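PDB 4XDY: ketol-acid reductoisomerase (NAD(+)) from uncultured archaeon GZfos26G2, which catalyses the magnesium-dependent alkyl migration and NADH-linked reduction of (S)-2-acetolactate to (R)-2,3-dihydroxy-isovalerate in branched-chain amino acid biosynthesis. Local coordinates for residues A[18-23]-A[41-46]; A[81-86]-A[106-111]. All coordinates share one frame; numbering follows the deposited sequence.

Overall arrangement
Both contacts are largely buried and belong to the parallel part of the mixed sheet of the N-terminal Rossmann domain, their centres about 9 Å apart. Strands 18-22 and 80-83 are neighbours in that sheet, so contact 1 and contact 2 follow one another across it, and each closes a beta-alpha-beta unit, through helix 26-37 and helix 90-98 respectively. Main-chain hydrogen bonds run between them, with Met-22 packed on Val-81. Only contact 1 has an exposed residue, Asn-41, at the end far from the cofactor. Their chemistry differs where they meet NADH: 18-23 with 41-46 offers a carboxylate to the adenosine ribose, whereas 81-86 with 106-111 packs against the cofactor and reaches the nicotinamide ribose through a water.

Contact 1. Residues A[18-23]-A[41-46]. With NAI (1,4-dihydronicotinamide adenine dinucleotide), chain E.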
loop_
_atom_site.group_PDB
_atom_site.type_symbol
_atom_site.label_atom_id
_atom_site.label_comp_id
_atom_site.label_asym_id
_atom_site.label_seq_id
_atom_site.Cartn_x
_atom_site.Cartn_y
_atom_site.Cartn_z
ATOM N N THR A 18 -4.081 31.399 19.054
ATOM C CA THR A 18 -4.051 30.133 19.776
ATOM C C THR A 18 -5.087 29.178 19.125
ATOM O O THR A 18 -6.250 29.561 18.888
ATOM C CB THR A 18 -4.430 30.403 21.232
ATOM O OG1 THR A 18 -3.371 31.194 21.799
ATOM C CG2 THR A 18 -4.588 29.086 22.019
ATOM N N ILE A 19 -4.619 27.982 18.877
ATOM C CA ILE A 19 -5.477 26.898 18.355
ATOM C C ILE A 19 -5.808 25.949 19.516
ATOM O O ILE A 19 -4.866 25.341 20.121
ATOM C CB ILE A 19 -4.747 26.044 17.288
ATOM C CG1 ILE A 19 -3.945 26.872 16.265
ATOM C CG2 ILE A 19 -5.747 24.997 16.678
ATOM C CD1 ILE A 19 -4.787 27.805 15.532
ATOM N N ALA A 20 -7.084 25.819 19.793
ATOM C CA ALA A 20 -7.597 24.831 20.742
ATOM C C ALA A 20 -7.954 23.564 19.972
ATOM O O ALA A 20 -8.898 23.571 19.198
ATOM C CB ALA A 20 -8.806 25.360 21.454
ATOM N N VAL A 21 -7.160 22.536 20.168
ATOM C CA VAL A 21 -7.397 21.222 19.501
ATOM C C VAL A 21 -8.233 20.377 20.436
ATOM O O VAL A 21 -7.745 20.012 21.512
ATOM C CB VAL A 21 -6.097 20.537 19.128
ATOM C CG1 VAL A 21 -6.352 19.098 18.643
ATOM C CG2 VAL A 21 -5.341 21.341 18.053
ATOM N N MET A 22 -9.485 20.121 20.041
ATOM C CA MET A 22 -10.405 19.304 20.803
ATOM C C MET A 22 -10.272 17.824 20.392
ATOM O O MET A 22 -10.618 17.465 19.287
ATOM C CB MET A 22 -11.821 19.759 20.625
ATOM C CG MET A 22 -12.054 21.286 20.713
ATOM S SD MET A 22 -11.446 21.869 22.314
ATOM C CE MET A 22 -12.390 23.385 22.409
ATOM N N GLY A 23 -9.890 16.980 21.331
ATOM C CA GLY A 23 -9.584 15.565 21.050
ATOM C C GLY A 23 -8.189 15.286 20.690
ATOM O O GLY A 23 -7.736 15.701 19.633
ATOM N N ASN A 41 0.952 28.342 18.833
ATOM C CA ASN A 41 0.470 28.183 20.186
ATOM C C ASN A 41 -0.756 27.252 20.193
ATOM O O ASN A 41 -1.797 27.587 19.621
ATOM C CB ASN A 41 0.087 29.545 20.826
ATOM C CG ASN A 41 -0.168 29.446 22.353
ATOM O OD1 ASN A 41 -1.139 30.000 22.903
ATOM N ND2 ASN A 41 0.744 28.767 23.045
ATOM N N VAL A 42 -0.649 26.093 20.862
ATOM C CA VAL A 42 -1.767 25.125 20.912
ATOM C C VAL A 42 -2.196 24.811 22.319
ATOM O O VAL A 42 -1.327 24.593 23.192
ATOM C CB VAL A 42 -1.359 23.779 20.253
ATOM C CG1 VAL A 42 -2.507 22.748 20.353
ATOM C CG2 VAL A 42 -0.931 24.007 18.816
ATOM N N VAL A 43 -3.499 24.704 22.551
ATOM C CA VAL A 43 -3.981 24.116 23.792
ATOM C C VAL A 43 -4.865 22.936 23.456
ATOM O O VAL A 43 -5.464 22.940 22.350
ATOM C CB VAL A 43 -4.676 25.128 24.715
ATOM C CG1 VAL A 43 -3.679 26.265 24.989
ATOM C CG2 VAL A 43 -5.965 25.652 24.144
ATOM N N ILE A 44 -4.775 21.903 24.290
ATOM C CA ILE A 44 -5.636 20.688 24.134
ATOM C C ILE A 44 -6.869 20.798 24.967
ATOM O O ILE A 44 -6.800 21.027 26.187
ATOM C CB ILE A 44 -4.887 19.394 24.461
ATOM C CG1 ILE A 44 -3.577 19.318 23.687
ATOM C CG2 ILE A 44 -5.779 18.176 24.181
ATOM C CD1 ILE A 44 -3.742 19.401 22.142
ATOM N N GLY A 45 -8.007 20.624 24.328
ATOM C CA GLY A 45 -9.300 20.383 24.988
ATOM C C GLY A 45 -9.535 18.866 25.034
ATOM O O GLY A 45 -9.590 18.208 23.994
ATOM N N GLU A 46 -9.651 18.308 26.250
ATOM C CA GLU A 46 -9.901 16.877 26.408
ATOM C C GLU A 46 -10.764 16.638 27.603
ATOM O O GLU A 46 -11.180 17.602 28.260
ATOM C CB GLU A 46 -8.589 16.082 26.467
ATOM C CG GLU A 46 -8.254 15.346 25.171
ATOM C CD GLU A 46 -9.154 14.153 24.807
ATOM O OE1 GLU A 46 -10.142 13.902 25.497
ATOM O OE2 GLU A 46 -8.928 13.529 23.699
HETATM P PA NAI E . -10.562 9.800 17.648
HETATM O O1A NAI E . -11.596 8.679 17.464
HETATM O O2A NAI E . -9.130 9.484 17.642
HETATM O O5B NAI E . -11.085 10.649 18.914
HETATM C C5B NAI E . -10.270 11.732 19.447
HETATM C C4B NAI E . -10.339 11.679 21.004
HETATM O O4B NAI E . -11.686 12.003 21.330
HETATM C C3B NAI E . -10.075 10.321 21.707
HETATM O O3B NAI E . -8.663 10.105 21.718
HETATM C C2B NAI E . -10.739 10.525 23.052
HETATM O O2B NAI E . -9.785 11.111 23.941
HETATM C C1B NAI E . -11.857 11.537 22.693
HETATM N N9A NAI E . -13.170 10.922 22.791
HETATM C C8A NAI E . -13.483 9.674 22.239
HETATM N N7A NAI E . -14.752 9.393 22.504
HETATM C C5A NAI E . -15.239 10.423 23.244
HETATM C C6A NAI E . -16.509 10.721 23.881
HETATM N N6A NAI E . -17.547 9.876 23.812
HETATM N N1A NAI E . -16.681 11.904 24.527
HETATM C C2A NAI E . -15.657 12.775 24.643
HETATM N N3A NAI E . -14.464 12.599 24.103
HETATM C C4A NAI E . -14.195 11.434 23.407
HETATM O O3 NAI E . -10.880 10.923 16.425
HETATM P PN NAI E . -10.110 10.888 14.951
HETATM O O1N NAI E . -10.251 9.517 14.320
HETATM O O2N NAI E . -8.767 11.440 15.186
HETATM O O5D NAI E . -11.157 11.803 14.197
HETATM C C5D NAI E . -11.123 13.252 14.428
HETATM C C4D NAI E . -11.737 14.033 13.211
HETATM O O4D NAI E . -10.742 13.870 12.180
HETATM C C3D NAI E . -13.013 13.461 12.625
HETATM O O3D NAI E . -13.832 14.519 12.111
HETATM C C2D NAI E . -12.568 12.543 11.463
HETATM O O2D NAI E . -13.533 12.285 10.446
HETATM C C1D NAI E . -11.374 13.326 10.959
HETATM N N1N NAI E . -10.319 12.623 10.218
HETATM C C2N NAI E . -9.720 11.564 10.802
HETATM C C3N NAI E . -8.725 10.899 10.177
HETATM C C7N NAI E . -8.043 9.849 10.869
HETATM O O7N NAI E . -8.475 9.165 11.848
HETATM N N7N NAI E . -6.771 9.776 10.567
HETATM C C4N NAI E . -8.304 11.363 8.872
HETATM C C5N NAI E . -8.826 12.616 8.419
HETATM C C6N NAI E . -9.851 13.184 9.107
#
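Glu-46 OE2, 3.4 Å from Gly-23 CA, is gripped by two donors, the adenosine ribose hydroxyl of NADH and the amide of Tyr-24. The ribose bond, from NAI O2B to Glu-46 OE2, is 2.6 Å long. Behind it the parallel segments 18-23 and 41-46 are joined by five backbone hydrogen bonds, from Ile-19 N to Asn-41 O at one end to Gly-23 N to Gly-45 O at the other. Gly-45 makes room for Met-22, whose bent chain (chi2 -57°) lays SD 3.7 Å from Gly-45 CA; a CB there would collide with the sulfur. On the other face Val-21 CG2 meets Val-42 CG1 at 3.9 Å and Ile-44 CD1 touches Val-21 CB at 4.0 Å. At the far end Thr-18 and Asn-41 lie side by side, and Thr-18 OG1 donates to an in-plane lone pair of Asn-41 OD1 at 2.8 Å. An alanine in place of Thr-18 would probably leave that oxygen without its hydroxyl donor and the carboxamide freer to turn. Strand 18-22, helix 26-37 and strand 41-50 form the first beta-alpha-beta unit of the Rossmann fold, and an acidic group receiving the 2'-hydroxyl is consistent with the enzyme's preference for NADH, since it would probably repel the phosphate of NADPH.

Contact 2. Residues A[81-86]-A[106-111]; sequences VHILLP and KALCFS. With NAI (1,4-dihydronicotinamide adenine dinucleotide), chain E.
Lys-106 rests the CD of its chain against Val-81 CG2 at 4.4 Å, while its NZ is held by the carbonyls of Gly-78 and Glu-76. Ala-107 O then accepts Val-81 N, the first of three backbone bonds between the parallel strands. Leu-108 has CG anti to the backbone N (chi1 -168°), and the turn at chi2 (65°) puts its CD1 3.6 Å from Ile-83 CD1, the two side chains crossing at a slant. Cys-109 N donates to Val-81 O and its carbonyl receives Ile-83 N; on the opposite side of the sheet from Leu-108, SG lies 4.0 Å from the centre of the His-82 ring, obliquely placed. The buried ND1 of that ring has no hydrogen-bonding partner, and Leu-84 CG sits over the centre of one ring face. The crossover between these strands runs through helix 90-98, a beta-alpha-beta unit of the Rossmann fold, which carries Gln-90 onto Ile-83 and Phe-110. Phe-110 CE2 is 4.0 Å from Ile-83 CD1, the side chains alongside each other. At Ser-111 the chains part: Ser-111 N is 4.2 Å from Ile-83 O, and a water bonded to both also bonds O3D of the nicotinamide ribose. Ser-111 OG, hydrogen-bonded to Val-132 O and Gln-31 OE1, meets the His-82 ring edge at CE1, 3.3 Å away.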
loop_
_atom_site.group_PDB
_atom_site.type_symbol
_atom_site.label_atom_id
_atom_site.label_comp_id
_atom_site.label_asym_id
_atom_site.label_seq_id
_atom_site.Cartn_x
_atom_site.Cartn_y
_atom_site.Cartn_z
ATOM N N VAL A 81 -11.089 27.005 17.228
ATOM C CA VAL A 81 -11.582 25.861 18.006
ATOM C C VAL A 81 -11.701 24.685 17.010
ATOM O O VAL A 81 -12.562 24.710 16.162
ATOM C CB VAL A 81 -12.919 26.154 18.643
ATOM C CG1 VAL A 81 -13.484 24.919 19.356
ATOM C CG2 VAL A 81 -12.782 27.286 19.682
ATOM N N HIS A 82 -10.730 23.789 17.085
ATOM C CA HIS A 82 -10.531 22.823 16.011
ATOM C C HIS A 82 -10.983 21.451 16.528
ATOM O O HIS A 82 -10.330 20.884 17.426
ATOM C CB HIS A 82 -9.077 22.820 15.649
ATOM C CG HIS A 82 -8.711 21.922 14.511
ATOM N ND1 HIS A 82 -9.616 21.505 13.574
ATOM C CD2 HIS A 82 -7.522 21.411 14.122
ATOM C CE1 HIS A 82 -9.006 20.773 12.660
ATOM N NE2 HIS A 82 -7.747 20.683 12.979
ATOM N N ILE A 83 -12.087 20.981 15.969
ATOM C CA ILE A 83 -12.841 19.819 16.491
ATOM C C ILE A 83 -12.236 18.563 15.870
ATOM O O ILE A 83 -12.459 18.301 14.693
ATOM C CB ILE A 83 -14.328 19.981 16.282
ATOM C CG1 ILE A 83 -14.843 21.161 17.147
ATOM C CG2 ILE A 83 -15.081 18.728 16.759
ATOM C CD1 ILE A 83 -16.257 21.537 16.909
ATOM N N LEU A 84 -11.453 17.842 16.677
ATOM C CA LEU A 84 -10.845 16.562 16.259
ATOM C C LEU A 84 -11.298 15.407 17.187
ATOM O O LEU A 84 -10.558 14.505 17.465
ATOM C CB LEU A 84 -9.347 16.678 16.109
ATOM C CG LEU A 84 -8.825 17.621 15.028
ATOM C CD1 LEU A 84 -7.316 17.758 15.020
ATOM C CD2 LEU A 84 -9.344 17.215 13.651
ATOM N N LEU A 85 -12.576 15.486 17.550
ATOM C CA LEU A 85 -13.266 14.455 18.226
ATOM C C LEU A 85 -13.903 13.499 17.187
ATOM O O LEU A 85 -14.158 13.881 16.069
ATOM C CB LEU A 85 -14.342 15.073 19.104
ATOM C CG LEU A 85 -13.841 15.922 20.270
ATOM C CD1 LEU A 85 -14.926 16.858 20.768
ATOM C CD2 LEU A 85 -13.356 15.074 21.403
ATOM N N PRO A 86 -14.286 12.273 17.600
ATOM C CA PRO A 86 -15.026 11.394 16.658
ATOM C C PRO A 86 -16.230 12.075 16.092
ATOM O O PRO A 86 -16.970 12.763 16.805
ATOM C CB PRO A 86 -15.402 10.162 17.542
ATOM C CG PRO A 86 -14.378 10.145 18.641
ATOM C CD PRO A 86 -14.130 11.655 18.917
ATOM N N LYS A 106 -14.237 34.211 16.540
ATOM C CA LYS A 106 -13.503 32.927 16.585
ATOM C C LYS A 106 -13.746 32.175 15.252
ATOM O O LYS A 106 -14.733 32.454 14.506
ATOM C CB LYS A 106 -14.011 32.072 17.752
ATOM C CG LYS A 106 -13.351 32.352 19.148
ATOM C CD LYS A 106 -14.006 31.492 20.223
ATOM C CE LYS A 106 -13.829 32.008 21.652
ATOM N NZ LYS A 106 -12.413 32.014 22.064
ATOM N N ALA A 107 -12.881 31.190 15.009
ATOM C CA ALA A 107 -13.073 30.264 13.870
ATOM C C ALA A 107 -13.329 28.856 14.453
ATOM O O ALA A 107 -12.622 28.420 15.379
ATOM C CB ALA A 107 -11.846 30.250 12.998
ATOM N N LEU A 108 -14.388 28.242 13.988
ATOM C CA LEU A 108 -14.689 26.798 14.239
ATOM C C LEU A 108 -14.157 26.010 13.064
ATOM O O LEU A 108 -14.564 26.228 11.907
ATOM C CB LEU A 108 -16.186 26.680 14.336
ATOM C CG LEU A 108 -16.757 25.336 14.888
ATOM C CD1 LEU A 108 -16.374 25.076 16.343
ATOM C CD2 LEU A 108 -18.266 25.255 14.679
ATOM N N CYS A 109 -13.291 25.045 13.360
ATOM C CA CYS A 109 -12.583 24.304 12.338
ATOM C C CYS A 109 -12.833 22.788 12.554
ATOM O O CYS A 109 -13.126 22.347 13.679
ATOM C CB CYS A 109 -11.131 24.626 12.405
ATOM S SG CYS A 109 -10.041 24.069 11.119
ATOM N N PHE A 110 -12.736 22.063 11.454
ATOM C CA PHE A 110 -13.009 20.590 11.398
ATOM C C PHE A 110 -11.931 20.006 10.499
ATOM O O PHE A 110 -11.307 20.738 9.674
ATOM C CB PHE A 110 -14.323 20.275 10.794
ATOM C CG PHE A 110 -15.500 20.768 11.592
ATOM C CD1 PHE A 110 -15.945 22.091 11.449
ATOM C CD2 PHE A 110 -16.107 19.960 12.504
ATOM C CE1 PHE A 110 -17.038 22.544 12.168
ATOM C CE2 PHE A 110 -17.199 20.395 13.239
ATOM C CZ PHE A 110 -17.680 21.676 13.064
ATOM N N SER A 111 -11.753 18.681 10.558
ATOM C CA SER A 111 -10.946 18.005 9.561
ATOM C C SER A 111 -11.726 17.017 8.719
ATOM O O SER A 111 -11.123 16.289 7.948
ATOM C CB SER A 111 -9.717 17.350 10.129
ATOM O OG SER A 111 -8.731 18.316 10.514
HETATM P PA NAI E . -10.562 9.800 17.648
HETATM O O1A NAI E . -11.596 8.679 17.464
HETATM O O2A NAI E . -9.130 9.484 17.642
HETATM O O5B NAI E . -11.085 10.649 18.914
HETATM C C5B NAI E . -10.270 11.732 19.447
HETATM C C4B NAI E . -10.339 11.679 21.004
HETATM O O4B NAI E . -11.686 12.003 21.330
HETATM C C3B NAI E . -10.075 10.321 21.707
HETATM O O3B NAI E . -8.663 10.105 21.718
HETATM C C2B NAI E . -10.739 10.525 23.052
HETATM O O2B NAI E . -9.785 11.111 23.941
HETATM C C1B NAI E . -11.857 11.537 22.693
HETATM N N9A NAI E . -13.170 10.922 22.791
HETATM C C8A NAI E . -13.483 9.674 22.239
HETATM N N7A NAI E . -14.752 9.393 22.504
HETATM C C5A NAI E . -15.239 10.423 23.244
HETATM C C6A NAI E . -16.509 10.721 23.881
HETATM N N6A NAI E . -17.547 9.876 23.812
HETATM N N1A NAI E . -16.681 11.904 24.527
HETATM C C2A NAI E . -15.657 12.775 24.643
HETATM N N3A NAI E . -14.464 12.599 24.103
HETATM C C4A NAI E . -14.195 11.434 23.407
HETATM O O3 NAI E . -10.880 10.923 16.425
HETATM P PN NAI E . -10.110 10.888 14.951
HETATM O O1N NAI E . -10.251 9.517 14.320
HETATM O O2N NAI E . -8.767 11.440 15.186
HETATM O O5D NAI E . -11.157 11.803 14.197
HETATM C C5D NAI E . -11.123 13.252 14.428
HETATM C C4D NAI E . -11.737 14.033 13.211
HETATM O O4D NAI E . -10.742 13.870 12.180
HETATM C C3D NAI E . -13.013 13.461 12.625
HETATM O O3D NAI E . -13.832 14.519 12.111
HETATM C C2D NAI E . -12.568 12.543 11.463
HETATM O O2D NAI E . -13.533 12.285 10.446
HETATM C C1D NAI E . -11.374 13.326 10.959
HETATM N N1N NAI E . -10.319 12.623 10.218
HETATM C C2N NAI E . -9.720 11.564 10.802
HETATM C C3N NAI E . -8.725 10.899 10.177
HETATM C C7N NAI E . -8.043 9.849 10.869
HETATM O O7N NAI E . -8.475 9.165 11.848
HETATM N N7N NAI E . -6.771 9.776 10.567
HETATM C C4N NAI E . -8.304 11.363 8.872
HETATM C C5N NAI E . -8.826 12.616 8.419
HETATM C C6N NAI E . -9.851 13.184 9.107
HETATM O O HOH W 1 -13.384 17.215 12.294
#